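Local coordinates for protein (R)-specific secondary-alkylsulfatase (Pseudomonas sp., PDB 4AXH) that hydrolyses secondary alkyl sulfates enantioselectively with strict inversion of configuration, turning (R)-configured esters into (S)-alcohols, with the help of a pair of zinc ions, at residues Asn218-Thr223 with Phe553-Ile558; Glu281-Leu286 with Leu341-Asp346; Asp349-Gln354 with Arg366-Asp371; Leu547-Phe552 with Glu577-Asp582. All coordinates share one frame; numbering follows the deposited sequence.

Contact 1. Residues Asn218-Thr223 with Phe553-Ile558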
loop_
_atom_site.group_PDB
_atom_site.type_symbol
_atom_site.label_atom_id
_atom_site.label_comp_id
_atom_site.label_asym_id
_atom_site.label_seq_id
_atom_site.Cartn_x
_atom_site.Cartn_y
_atom_site.Cartn_z
ATOM N N ASN A 218 13.662 -9.271 -0.593
ATOM C CA ASN A 218 13.983 -10.571 0.024
ATOM C C ASN A 218 14.935 -10.566 1.253
ATOM O O ASN A 218 15.048 -11.615 1.910
ATOM C CB ASN A 218 14.458 -11.591 -1.042
ATOM C CG ASN A 218 13.467 -11.873 -2.153
ATOM O OD1 ASN A 218 12.281 -12.378 -1.806
ATOM N ND2 ASN A 218 13.758 -11.671 -3.336
ATOM N N ILE A 219 15.624 -9.412 1.561
ATOM C CA ILE A 219 16.556 -9.299 2.710
ATOM C C ILE A 219 16.199 -8.162 3.769
ATOM O O ILE A 219 16.662 -8.273 4.899
ATOM C CB ILE A 219 18.094 -9.464 2.333
ATOM C CG1 ILE A 219 18.326 -10.518 1.167
ATOM C CG2 ILE A 219 18.927 -9.853 3.566
ATOM C CD1 ILE A 219 19.663 -10.464 0.376
ATOM N N LEU A 220 15.296 -7.163 3.472
ATOM C CA LEU A 220 14.888 -6.110 4.442
ATOM C C LEU A 220 14.046 -6.452 5.724
ATOM O O LEU A 220 14.686 -6.752 6.719
ATOM C CB LEU A 220 14.459 -4.780 3.803
ATOM C CG LEU A 220 14.711 -3.505 4.700
ATOM C CD1 LEU A 220 16.176 -3.361 5.151
ATOM C CD2 LEU A 220 14.277 -2.217 4.018
ATOM N N ALA A 221 12.658 -6.275 5.774
ATOM C CA ALA A 221 11.726 -6.537 6.948
ATOM C C ALA A 221 11.527 -8.045 7.243
ATOM O O ALA A 221 10.494 -8.545 7.749
ATOM C CB ALA A 221 10.395 -5.867 6.704
ATOM N N GLY A 222 12.619 -8.713 6.919
ATOM C CA GLY A 222 12.860 -10.138 6.907
ATOM C C GLY A 222 12.390 -10.998 8.043
ATOM O O GLY A 222 11.752 -12.004 7.772
ATOM N N THR A 223 12.752 -10.670 9.286
ATOM C CA THR A 223 12.431 -11.546 10.396
ATOM C C THR A 223 10.946 -11.699 10.660
ATOM O O THR A 223 10.531 -12.787 11.053
ATOM C CB THR A 223 13.402 -11.396 11.600
ATOM O OG1 THR A 223 12.699 -11.099 12.805
ATOM C CG2 THR A 223 14.574 -10.426 11.353
ATOM N N PHE A 553 23.474 -0.906 6.199
ATOM C CA PHE A 553 23.275 0.175 7.167
ATOM C C PHE A 553 21.808 0.478 7.479
ATOM O O PHE A 553 21.482 0.826 8.622
ATOM C CB PHE A 553 24.119 1.420 6.847
ATOM C CG PHE A 553 25.612 1.198 7.016
ATOM C CD1 PHE A 553 26.135 0.719 8.220
ATOM C CD2 PHE A 553 26.495 1.492 5.986
ATOM C CE1 PHE A 553 27.506 0.497 8.368
ATOM C CE2 PHE A 553 27.867 1.286 6.141
ATOM C CZ PHE A 553 28.358 0.777 7.325
ATOM N N ASP A 554 20.916 0.255 6.481
ATOM C CA ASP A 554 19.466 0.407 6.605
ATOM C C ASP A 554 18.935 -0.640 7.614
ATOM O O ASP A 554 18.037 -0.357 8.419
ATOM C CB ASP A 554 18.796 0.303 5.212
ATOM C CG ASP A 554 18.884 1.557 4.334
ATOM O OD1 ASP A 554 19.142 2.664 4.886
ATOM O OD2 ASP A 554 18.630 1.447 3.109
ATOM N N LEU A 555 19.577 -1.822 7.624
ATOM C CA LEU A 555 19.303 -2.915 8.551
ATOM C C LEU A 555 19.709 -2.484 9.950
ATOM O O LEU A 555 18.994 -2.768 10.899
ATOM C CB LEU A 555 20.155 -4.114 8.152
ATOM C CG LEU A 555 19.454 -5.398 7.791
ATOM C CD1 LEU A 555 19.078 -5.412 6.318
ATOM C CD2 LEU A 555 20.379 -6.582 8.134
ATOM N N LEU A 556 20.875 -1.802 10.073
ATOM C CA LEU A 556 21.385 -1.300 11.353
ATOM C C LEU A 556 20.499 -0.194 11.914
ATOM O O LEU A 556 20.271 -0.178 13.119
ATOM C CB LEU A 556 22.855 -0.851 11.256
ATOM C CG LEU A 556 23.916 -1.897 10.864
ATOM C CD1 LEU A 556 25.305 -1.404 11.211
ATOM C CD2 LEU A 556 23.700 -3.230 11.566
ATOM N N ALA A 557 19.950 0.691 11.043
ATOM C CA ALA A 557 19.026 1.774 11.432
ATOM C C ALA A 557 17.730 1.201 12.028
ATOM O O ALA A 557 17.089 1.858 12.855
ATOM C CB ALA A 557 18.710 2.658 10.236
ATOM N N ILE A 558 17.378 -0.037 11.610
ATOM C CA ILE A 558 16.226 -0.832 12.040
ATOM C C ILE A 558 16.586 -1.620 13.319
ATOM O O ILE A 558 15.758 -1.729 14.219
ATOM C CB ILE A 558 15.780 -1.743 10.844
ATOM C CG1 ILE A 558 14.962 -0.942 9.822
ATOM C CG2 ILE A 558 15.034 -3.002 11.301
ATOM C CD1 ILE A 558 14.935 -1.515 8.420
#
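Leu555 and Ile558, one turn apart on helix 549-559, meet Leu220 at the short link between helices 210-219 and 222-233. Along the helix the first residue to face that link is Asp554. It points its CB that way, but its carboxylate OD1 is spent on a hydrogen bond to Gln594 NE2. Leu555 follows and does most of the work on this side. Its CD1 lies 3.7 Å from Leu220 CD1, the two side chains lying alongside each other and running opposite ways, and the same methyl comes to 4.0 Å from the backbone oxygen Ile219 O. Ile558 then adds its CD1, 4.0 Å from Leu220 CD1. One leucine methyl is thus shared between two helix residues. With CG anti to the backbone N (chi1 -151°), Leu220 sends that branch across to the helix, while Leu220 O accepts from Gly222 N at 2.9 Å. Beyond the pair, Ile558 also packs on Leu384 of the second subunit, and its O accepts a hydrogen bond from Asn385 ND2 of that subunit. The first segment belongs to the metallo-beta-lactamase part of the chain and the second to the C-terminal part. No hydrogen bond joins the two segments, so their union rests on a few methyl contacts, which carry little directional character and probably set the spacing of the two segments more than their orientation.

Contact 2. Residues Glu281-Leu286 with Leu341-Asp346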
loop_
_atom_site.group_PDB
_atom_site.type_symbol
_atom_site.label_atom_id
_atom_site.label_comp_id
_atom_site.label_asym_id
_atom_site.label_seq_id
_atom_site.Cartn_x
_atom_site.Cartn_y
_atom_site.Cartn_z
ATOM N N GLU A 281 15.095 -18.222 -30.673
ATOM C CA GLU A 281 14.542 -16.878 -30.712
ATOM C C GLU A 281 13.742 -16.671 -29.431
ATOM O O GLU A 281 12.916 -17.513 -29.051
ATOM C CB GLU A 281 13.630 -16.699 -31.936
ATOM C CG GLU A 281 14.304 -16.192 -33.191
ATOM C CD GLU A 281 13.403 -16.292 -34.406
ATOM O OE1 GLU A 281 12.457 -15.478 -34.520
ATOM O OE2 GLU A 281 13.618 -17.215 -35.227
ATOM N N LEU A 282 14.001 -15.535 -28.766
ATOM C CA LEU A 282 13.356 -15.129 -27.524
ATOM C C LEU A 282 12.903 -13.703 -27.666
ATOM O O LEU A 282 13.711 -12.839 -27.993
ATOM C CB LEU A 282 14.329 -15.207 -26.320
ATOM C CG LEU A 282 15.244 -16.425 -26.196
ATOM C CD1 LEU A 282 16.448 -16.112 -25.357
ATOM C CD2 LEU A 282 14.506 -17.597 -25.624
ATOM N N GLU A 283 11.608 -13.460 -27.427
ATOM C CA GLU A 283 11.004 -12.137 -27.357
ATOM C C GLU A 283 10.559 -12.032 -25.896
ATOM O O GLU A 283 9.834 -12.902 -25.386
ATOM C CB GLU A 283 9.807 -11.980 -28.312
ATOM C CG GLU A 283 9.271 -10.550 -28.383
ATOM C CD GLU A 283 8.273 -10.198 -29.481
ATOM O OE1 GLU A 283 8.067 -11.027 -30.396
ATOM O OE2 GLU A 283 7.708 -9.081 -29.435
ATOM N N PHE A 284 11.072 -11.022 -25.218
ATOM C CA PHE A 284 10.782 -10.700 -23.833
ATOM C C PHE A 284 9.847 -9.503 -23.778
ATOM O O PHE A 284 10.045 -8.530 -24.511
ATOM C CB PHE A 284 12.096 -10.346 -23.106
ATOM C CG PHE A 284 13.216 -11.385 -23.170
ATOM C CD1 PHE A 284 13.157 -12.549 -22.405
ATOM C CD2 PHE A 284 14.353 -11.162 -23.938
ATOM C CE1 PHE A 284 14.182 -13.487 -22.442
ATOM C CE2 PHE A 284 15.395 -12.097 -23.966
ATOM C CZ PHE A 284 15.293 -13.267 -23.231
ATOM N N GLN A 285 8.833 -9.563 -22.904
ATOM C CA GLN A 285 7.876 -8.474 -22.673
ATOM C C GLN A 285 7.966 -8.043 -21.213
ATOM O O GLN A 285 7.576 -8.815 -20.344
ATOM C CB GLN A 285 6.439 -8.916 -22.997
ATOM C CG GLN A 285 5.368 -7.884 -22.568
ATOM C CD GLN A 285 3.960 -8.419 -22.410
ATOM O OE1 GLN A 285 3.710 -9.642 -22.391
ATOM N NE2 GLN A 285 3.015 -7.484 -22.253
ATOM N N LEU A 286 8.462 -6.825 -20.942
ATOM C CA LEU A 286 8.568 -6.343 -19.576
ATOM C C LEU A 286 7.192 -6.177 -18.925
ATOM O O LEU A 286 6.361 -5.442 -19.449
ATOM C CB LEU A 286 9.315 -4.992 -19.536
ATOM C CG LEU A 286 10.854 -4.979 -19.616
ATOM C CD1 LEU A 286 11.367 -3.539 -19.570
ATOM C CD2 LEU A 286 11.476 -5.702 -18.461
ATOM N N LEU A 341 -2.057 -10.741 -24.427
ATOM C CA LEU A 341 -3.133 -11.312 -25.248
ATOM C C LEU A 341 -3.112 -10.746 -26.669
ATOM O O LEU A 341 -3.193 -11.510 -27.632
ATOM C CB LEU A 341 -4.535 -11.118 -24.608
ATOM C CG LEU A 341 -5.791 -11.742 -25.347
ATOM C CD1 LEU A 341 -5.612 -13.229 -25.641
ATOM C CD2 LEU A 341 -7.034 -11.604 -24.488
ATOM N N GLU A 342 -3.014 -9.407 -26.784
ATOM C CA GLU A 342 -2.980 -8.708 -28.050
ATOM C C GLU A 342 -1.719 -9.042 -28.847
ATOM O O GLU A 342 -1.845 -9.395 -30.006
ATOM C CB GLU A 342 -3.121 -7.214 -27.784
ATOM C CG GLU A 342 -2.941 -6.317 -29.003
ATOM C CD GLU A 342 -3.234 -4.847 -28.753
ATOM O OE1 GLU A 342 -3.160 -4.397 -27.582
ATOM O OE2 GLU A 342 -3.568 -4.149 -29.740
ATOM N N LYS A 343 -0.519 -8.996 -28.224
ATOM C CA LYS A 343 0.743 -9.269 -28.921
ATOM C C LYS A 343 1.000 -10.725 -29.298
ATOM O O LYS A 343 1.648 -10.990 -30.320
ATOM C CB LYS A 343 1.943 -8.698 -28.147
ATOM C CG LYS A 343 2.449 -7.337 -28.646
ATOM C CD LYS A 343 3.858 -7.457 -29.250
ATOM C CE LYS A 343 4.553 -6.138 -29.532
ATOM N NZ LYS A 343 4.072 -5.503 -30.792
ATOM N N TYR A 344 0.535 -11.674 -28.471
ATOM C CA TYR A 344 0.850 -13.088 -28.691
ATOM C C TYR A 344 -0.308 -14.045 -28.849
ATOM O O TYR A 344 -0.087 -15.129 -29.383
ATOM C CB TYR A 344 1.845 -13.609 -27.625
ATOM C CG TYR A 344 3.011 -12.679 -27.378
ATOM C CD1 TYR A 344 3.953 -12.430 -28.374
ATOM C CD2 TYR A 344 3.132 -11.988 -26.175
ATOM C CE1 TYR A 344 5.012 -11.549 -28.163
ATOM C CE2 TYR A 344 4.186 -11.099 -25.953
ATOM C CZ TYR A 344 5.125 -10.885 -26.950
ATOM O OH TYR A 344 6.149 -9.991 -26.755
ATOM N N GLY A 345 -1.501 -13.653 -28.415
ATOM C CA GLY A 345 -2.710 -14.468 -28.464
ATOM C C GLY A 345 -3.011 -15.168 -29.771
ATOM O O GLY A 345 -3.339 -16.354 -29.771
ATOM N N ASP A 346 -2.854 -14.449 -30.900
ATOM C CA ASP A 346 -3.092 -14.998 -32.248
ATOM C C ASP A 346 -1.930 -15.850 -32.779
ATOM O O ASP A 346 -2.149 -16.645 -33.707
ATOM C CB ASP A 346 -3.424 -13.881 -33.241
ATOM C CG ASP A 346 -4.488 -12.898 -32.769
ATOM O OD1 ASP A 346 -5.475 -13.348 -32.128
ATOM O OD2 ASP A 346 -4.337 -11.682 -33.043
#
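The phenol ring of Tyr344 presents its edge to strand 280-286, where Glu283 CD and Gln285 OE1 both lie close to its plane. One ring face is covered by its own neighbour, Lys343 CB, 3.8 Å above the plane and over the ring centre; Tyr299, from the adjoining strand, stacks with the ring as well. The Glu283 carboxylate stands almost upright to the ring, the planes being 85° apart, and the Gln285 amide is turned by 64°. The hydroxyl Tyr344 OH gives a weak hydrogen bond of 3.2 Å to Glu283 OE2. At the CE2 edge Gln285 OE1 comes to 3.9 Å from Tyr344 CE2; its hydrogen bond is with Asn297 ND2. Glu283 reaches the hydroxyl as an extended chain with CG anti to the backbone N (chi1 -173°). Positive groups lie near its carboxylate: Lys343 NZ sits 5.3 Å from Glu283 OE2, and Arg274 and Arg347 form long, weak ion pairs with OE1, a setting likely to keep the acid charged. Lys343 itself makes a cation-pi contact with Tyr272. Being two apart, Glu283 and Gln285 share one face of the strand, while Phe284 between them turns away and meets Phe205 of the other large sheet. A helix on the outside and a second sheet on the inside is the layering of the alpha-beta-beta-alpha sandwich of the metallo-beta-lactamase superfamily.

Contact 3. Residues Asp349-Gln354 with Arg366-Asp371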
loop_
_atom_site.group_PDB
_atom_site.type_symbol
_atom_site.label_atom_id
_atom_site.label_comp_id
_atom_site.label_asym_id
_atom_site.label_seq_id
_atom_site.Cartn_x
_atom_site.Cartn_y
_atom_site.Cartn_z
ATOM N N ASP A 349 0.093 -21.328 -29.544
ATOM C CA ASP A 349 -0.593 -22.628 -29.563
ATOM C C ASP A 349 -0.687 -23.232 -28.175
ATOM O O ASP A 349 -1.646 -23.918 -27.864
ATOM C CB ASP A 349 0.108 -23.612 -30.526
ATOM C CG ASP A 349 0.009 -23.273 -32.014
ATOM O OD1 ASP A 349 -0.803 -22.367 -32.379
ATOM O OD2 ASP A 349 0.737 -23.910 -32.819
ATOM N N VAL A 350 0.331 -23.025 -27.353
ATOM C CA VAL A 350 0.365 -23.547 -25.995
ATOM C C VAL A 350 1.008 -22.546 -25.104
ATOM O O VAL A 350 2.081 -22.063 -25.414
ATOM C CB VAL A 350 0.977 -24.969 -25.865
ATOM C CG1 VAL A 350 2.097 -25.197 -26.865
ATOM C CG2 VAL A 350 1.418 -25.272 -24.428
ATOM N N LEU A 351 0.327 -22.201 -24.019
ATOM C CA LEU A 351 0.826 -21.281 -23.007
ATOM C C LEU A 351 1.528 -22.106 -21.915
ATOM O O LEU A 351 0.976 -23.099 -21.454
ATOM C CB LEU A 351 -0.335 -20.471 -22.419
ATOM C CG LEU A 351 -0.007 -19.497 -21.301
ATOM C CD1 LEU A 351 -0.817 -18.271 -21.434
ATOM C CD2 LEU A 351 -0.312 -20.094 -19.952
ATOM N N ILE A 352 2.745 -21.703 -21.523
ATOM C CA ILE A 352 3.467 -22.363 -20.420
ATOM C C ILE A 352 3.730 -21.385 -19.262
ATOM O O ILE A 352 3.663 -20.170 -19.439
ATOM C CB ILE A 352 4.701 -23.210 -20.825
ATOM C CG1 ILE A 352 5.831 -22.335 -21.382
ATOM C CG2 ILE A 352 4.294 -24.373 -21.781
ATOM C CD1 ILE A 352 7.159 -22.955 -21.348
ATOM N N GLN A 353 3.960 -21.911 -18.073
ATOM C CA GLN A 353 4.177 -21.065 -16.899
ATOM C C GLN A 353 5.307 -21.579 -16.021
ATOM O O GLN A 353 5.825 -22.672 -16.265
ATOM C CB GLN A 353 2.884 -20.988 -16.078
ATOM C CG GLN A 353 1.757 -20.247 -16.743
ATOM C CD GLN A 353 0.487 -20.962 -16.520
ATOM O OE1 GLN A 353 0.447 -22.177 -16.368
ATOM N NE2 GLN A 353 -0.577 -20.206 -16.517
ATOM N N GLN A 354 5.665 -20.799 -14.993
ATOM C CA GLN A 354 6.729 -21.178 -14.073
ATOM C C GLN A 354 6.175 -21.749 -12.748
ATOM O O GLN A 354 6.907 -22.030 -11.797
ATOM C CB GLN A 354 7.755 -20.043 -13.917
ATOM C CG GLN A 354 8.381 -19.607 -15.257
ATOM C CD GLN A 354 9.204 -20.725 -15.877
ATOM O OE1 GLN A 354 8.753 -21.490 -16.732
ATOM N NE2 GLN A 354 10.434 -20.851 -15.448
ATOM N N ARG A 366 -6.402 -18.101 -25.424
ATOM C CA ARG A 366 -7.042 -16.777 -25.571
ATOM C C ARG A 366 -8.143 -16.536 -24.530
ATOM O O ARG A 366 -8.238 -15.428 -23.989
ATOM C CB ARG A 366 -7.610 -16.603 -26.971
ATOM C CG ARG A 366 -6.592 -16.179 -27.985
ATOM C CD ARG A 366 -7.156 -16.354 -29.381
ATOM N NE ARG A 366 -6.128 -16.927 -30.237
ATOM C CZ ARG A 366 -6.284 -17.998 -30.997
ATOM N NH1 ARG A 366 -7.466 -18.601 -31.069
ATOM N NH2 ARG A 366 -5.271 -18.457 -31.721
ATOM N N THR A 367 -8.968 -17.582 -24.248
ATOM C CA THR A 367 -10.012 -17.535 -23.233
ATOM C C THR A 367 -9.331 -17.411 -21.851
ATOM O O THR A 367 -9.779 -16.622 -21.031
ATOM C CB THR A 367 -10.881 -18.811 -23.314
ATOM O OG1 THR A 367 -11.586 -18.817 -24.547
ATOM C CG2 THR A 367 -11.860 -18.980 -22.117
ATOM N N TYR A 368 -8.258 -18.191 -21.606
ATOM C CA TYR A 368 -7.530 -18.215 -20.341
ATOM C C TYR A 368 -6.974 -16.824 -20.049
ATOM O O TYR A 368 -7.335 -16.248 -19.023
ATOM C CB TYR A 368 -6.469 -19.322 -20.387
ATOM C CG TYR A 368 -5.618 -19.488 -19.147
ATOM C CD1 TYR A 368 -4.493 -18.685 -18.930
ATOM C CD2 TYR A 368 -5.847 -20.530 -18.257
ATOM C CE1 TYR A 368 -3.677 -18.867 -17.816
ATOM C CE2 TYR A 368 -5.040 -20.710 -17.130
ATOM C CZ TYR A 368 -3.937 -19.897 -16.937
ATOM O OH TYR A 368 -3.105 -20.084 -15.856
ATOM N N LEU A 369 -6.239 -16.233 -20.992
ATOM C CA LEU A 369 -5.700 -14.879 -20.872
ATOM C C LEU A 369 -6.739 -13.822 -20.608
ATOM O O LEU A 369 -6.583 -13.037 -19.678
ATOM C CB LEU A 369 -4.849 -14.500 -22.082
ATOM C CG LEU A 369 -3.499 -15.195 -22.148
ATOM C CD1 LEU A 369 -2.717 -14.721 -23.344
ATOM C CD2 LEU A 369 -2.736 -15.014 -20.834
ATOM N N ALA A 370 -7.827 -13.819 -21.372
ATOM C CA ALA A 370 -8.888 -12.854 -21.194
ATOM C C ALA A 370 -9.560 -13.006 -19.845
ATOM O O ALA A 370 -9.885 -11.996 -19.232
ATOM C CB ALA A 370 -9.887 -12.989 -22.307
ATOM N N ASP A 371 -9.733 -14.251 -19.343
ATOM C CA ASP A 371 -10.330 -14.529 -18.017
ATOM C C ASP A 371 -9.414 -13.976 -16.915
ATOM O O ASP A 371 -9.903 -13.305 -16.007
ATOM C CB ASP A 371 -10.569 -16.041 -17.816
ATOM C CG ASP A 371 -11.711 -16.675 -18.611
ATOM O OD1 ASP A 371 -12.432 -15.947 -19.304
ATOM O OD2 ASP A 371 -11.888 -17.899 -18.519
#
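Gln353 and Tyr368 approach from opposite directions, the one from just past strand 350-352 and the other from helix 362-388, and join where their polar ends meet. Gln353 NE2 donates to Tyr368 OH at 2.6 Å. The hydroxyl lies nearly in the amide plane, although the N-H points somewhat off line, at 137°, and the amide and ring planes are turned 56° apart. Tyr368 OH also bonds to Ala312 O, so the phenol oxygen is gripped from two places. The ring gets there because CG is anti to the backbone N (chi1 -180°), which carries the tyrosine straight off the helix toward the sheet. Leu351, two residues before Gln353 and pointing the same way, toward the helix, crosses the tyrosine at about a right angle, its CD2 lying 4.2 Å from Tyr368 CE1. The other branch of that leucine turns to the next helix residue: Leu351 CD1 is 3.8 Å from Leu369 CD2. Leu369 is shared further, since it also packs on Leu341 of helix 330-344. The chain beyond the strand leads to the metal centre: the side chain of Gln353 lies about 5 Å from that of the zinc ligand His355 and about 6 Å from that of Asp310. Zinc ligands of the metallo-beta-lactamase superfamily typically sit on loops at strand ends, as His355 does after strand 350-352.

Contact 4. Residues Leu547-Phe552 with Glu577-Asp582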
loop_
_atom_site.group_PDB
_atom_site.type_symbol
_atom_site.label_atom_id
_atom_site.label_comp_id
_atom_site.label_asym_id
_atom_site.label_seq_id
_atom_site.Cartn_x
_atom_site.Cartn_y
_atom_site.Cartn_z
ATOM N N LEU A 547 24.662 -8.077 -0.087
ATOM C CA LEU A 547 24.225 -6.798 0.452
ATOM C C LEU A 547 25.264 -5.706 0.349
ATOM O O LEU A 547 26.386 -5.859 0.838
ATOM C CB LEU A 547 23.760 -6.907 1.909
ATOM C CG LEU A 547 22.446 -7.607 2.198
ATOM C CD1 LEU A 547 22.104 -7.434 3.668
ATOM C CD2 LEU A 547 21.274 -7.003 1.388
ATOM N N THR A 548 24.855 -4.586 -0.246
ATOM C CA THR A 548 25.658 -3.386 -0.397
ATOM C C THR A 548 25.763 -2.734 0.995
ATOM O O THR A 548 24.878 -2.952 1.836
ATOM C CB THR A 548 24.984 -2.419 -1.389
ATOM O OG1 THR A 548 23.857 -1.811 -0.768
ATOM C CG2 THR A 548 24.578 -3.088 -2.699
ATOM N N PRO A 549 26.804 -1.910 1.254
ATOM C CA PRO A 549 26.904 -1.244 2.560
ATOM C C PRO A 549 25.630 -0.494 2.963
ATOM O O PRO A 549 25.181 -0.662 4.091
ATOM C CB PRO A 549 28.098 -0.306 2.383
ATOM C CG PRO A 549 28.311 -0.213 0.907
ATOM C CD PRO A 549 27.933 -1.541 0.386
ATOM N N ASP A 550 25.027 0.278 2.029
ATOM C CA ASP A 550 23.797 1.052 2.228
ATOM C C ASP A 550 22.626 0.177 2.675
ATOM O O ASP A 550 21.860 0.578 3.555
ATOM C CB ASP A 550 23.430 1.853 0.967
ATOM C CG ASP A 550 23.764 1.166 -0.344
ATOM O OD1 ASP A 550 24.969 1.036 -0.655
ATOM O OD2 ASP A 550 22.816 0.727 -1.048
ATOM N N MET A 551 22.512 -1.031 2.096
ATOM C CA MET A 551 21.478 -2.001 2.451
ATOM C C MET A 551 21.730 -2.514 3.851
ATOM O O MET A 551 20.797 -2.583 4.657
ATOM C CB MET A 551 21.463 -3.167 1.455
ATOM C CG MET A 551 20.646 -2.870 0.230
ATOM S SD MET A 551 21.066 -3.899 -1.174
ATOM C CE MET A 551 20.473 -2.819 -2.522
ATOM N N PHE A 552 23.004 -2.833 4.151
ATOM C CA PHE A 552 23.431 -3.282 5.469
ATOM C C PHE A 552 23.202 -2.183 6.534
ATOM O O PHE A 552 22.777 -2.499 7.650
ATOM C CB PHE A 552 24.894 -3.743 5.427
ATOM C CG PHE A 552 25.529 -3.964 6.781
ATOM C CD1 PHE A 552 25.228 -5.095 7.537
ATOM C CD2 PHE A 552 26.434 -3.047 7.300
ATOM C CE1 PHE A 552 25.808 -5.288 8.800
ATOM C CE2 PHE A 552 27.020 -3.248 8.556
ATOM C CZ PHE A 552 26.703 -4.365 9.296
ATOM N N GLU A 577 37.509 0.805 0.423
ATOM C CA GLU A 577 38.581 0.870 -0.574
ATOM C C GLU A 577 38.346 0.004 -1.814
ATOM O O GLU A 577 38.592 0.460 -2.937
ATOM C CB GLU A 577 39.969 0.606 0.064
ATOM C CG GLU A 577 40.054 -0.605 1.000
ATOM C CD GLU A 577 40.471 -0.383 2.454
ATOM O OE1 GLU A 577 40.262 0.733 2.986
ATOM O OE2 GLU A 577 40.988 -1.346 3.069
ATOM N N ASP A 578 37.840 -1.223 -1.609
ATOM C CA ASP A 578 37.538 -2.173 -2.685
ATOM C C ASP A 578 36.329 -1.737 -3.534
ATOM O O ASP A 578 36.194 -2.180 -4.679
ATOM C CB ASP A 578 37.294 -3.575 -2.091
ATOM C CG ASP A 578 36.031 -3.692 -1.260
ATOM O OD1 ASP A 578 35.766 -2.773 -0.444
ATOM O OD2 ASP A 578 35.294 -4.693 -1.438
ATOM N N LEU A 579 35.447 -0.896 -2.956
ATOM C CA LEU A 579 34.211 -0.408 -3.571
ATOM C C LEU A 579 34.303 1.015 -4.073
ATOM O O LEU A 579 33.381 1.457 -4.765
ATOM C CB LEU A 579 33.079 -0.455 -2.532
ATOM C CG LEU A 579 32.284 -1.737 -2.408
ATOM C CD1 LEU A 579 31.670 -1.835 -1.044
ATOM C CD2 LEU A 579 31.176 -1.787 -3.440
ATOM N N LYS A 580 35.363 1.757 -3.673
ATOM C CA LYS A 580 35.562 3.186 -3.956
ATOM C C LYS A 580 34.308 4.010 -3.558
ATOM O O LYS A 580 33.922 4.979 -4.223
ATOM C CB LYS A 580 36.139 3.467 -5.377
ATOM C CG LYS A 580 35.246 3.163 -6.591
ATOM C CD LYS A 580 35.866 3.669 -7.899
ATOM C CE LYS A 580 35.142 3.178 -9.133
ATOM N NZ LYS A 580 33.851 3.879 -9.361
ATOM N N GLN A 581 33.677 3.582 -2.444
ATOM C CA GLN A 581 32.445 4.157 -1.917
ATOM C C GLN A 581 32.581 4.644 -0.466
ATOM O O GLN A 581 33.043 3.914 0.414
ATOM C CB GLN A 581 31.281 3.156 -2.060
ATOM C CG GLN A 581 29.915 3.820 -2.135
ATOM C CD GLN A 581 28.906 3.139 -1.254
ATOM O OE1 GLN A 581 28.392 2.060 -1.576
ATOM N NE2 GLN A 581 28.593 3.766 -0.124
ATOM N N ASP A 582 32.144 5.881 -0.237
ATOM C CA ASP A 582 32.173 6.541 1.058
ATOM C C ASP A 582 30.760 6.743 1.569
ATOM O O ASP A 582 29.900 7.224 0.836
ATOM C CB ASP A 582 32.903 7.885 0.945
ATOM C CG ASP A 582 34.378 7.735 0.623
ATOM O OD1 ASP A 582 34.724 7.670 -0.581
ATOM O OD2 ASP A 582 35.184 7.665 1.570
#
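Pro549, in the first turn of helix 549-559, fills the close part of this contact with its ring. Its CG lies 3.4 Å from Gln581 OE1, and its CD meets Leu579 CD1 at 4.0 Å, the leucine methyl touching the ring at that carbon. Gln581 comes from the opposite direction, its chain leaving with CG anti to the backbone N (chi1 -154°) and then bending at chi2 to bring the amide oxygen against the pyrrolidine carbons. Pro549 also packs on Phe576 of strand 570-576. The partner segment comprises the turn between strands 570-576 and 581-588, antiparallel neighbours in the sheet of the C-terminal, SCP2-like part, and the start of the latter strand. A G1 beta bulge sets Lys580 and Gln581 opposite Phe576, Lys580 taking the left-handed conformation usual at its first position. Thr548 is the N-cap of the helix: its OG1 takes Met551 N at 3.3 Å and gives a hydrogen bond of 2.8 Å to Asp550 OD2, which it meets from above the carboxylate plane. That bond steadies the aspartate at the looser margin, where Asp550 OD1 and Gln581 OE1 stand 3.7 Å apart with no hydrogen bond between them and the side chains cross at about a right angle. Further along the turn the surface is open to solvent: Glu577, Asp578 and Lys580 are exposed, and Asp578 OD1 accepts from Lys611 N, at the start of helix 611-618.

In the fold
The four contacts fall into two neighbourhoods. Contacts 2 and 3 lie about 12 Å apart between centres, follow each other along the chain, and reach the same six-stranded sheet; Leu341 of helix 330-344 packs on helix 362-388, and Gly345 O probably accepts a hydrogen bond from Arg366 NE. Contacts 1 and 4, about 15 Å apart between centres, both use helix 549-559 and touch through Ile219 and Leu547. Between the groups the centres are 37 to 43 Å apart. Contact 1, with one segment in the metallo-beta-lactamase part and one in the C-terminal part, joins the two; along the chain it encloses contacts 2 and 3 and crosses contact 4. Contacts 1, 2 and 3 also touch the second subunit of the homodimer.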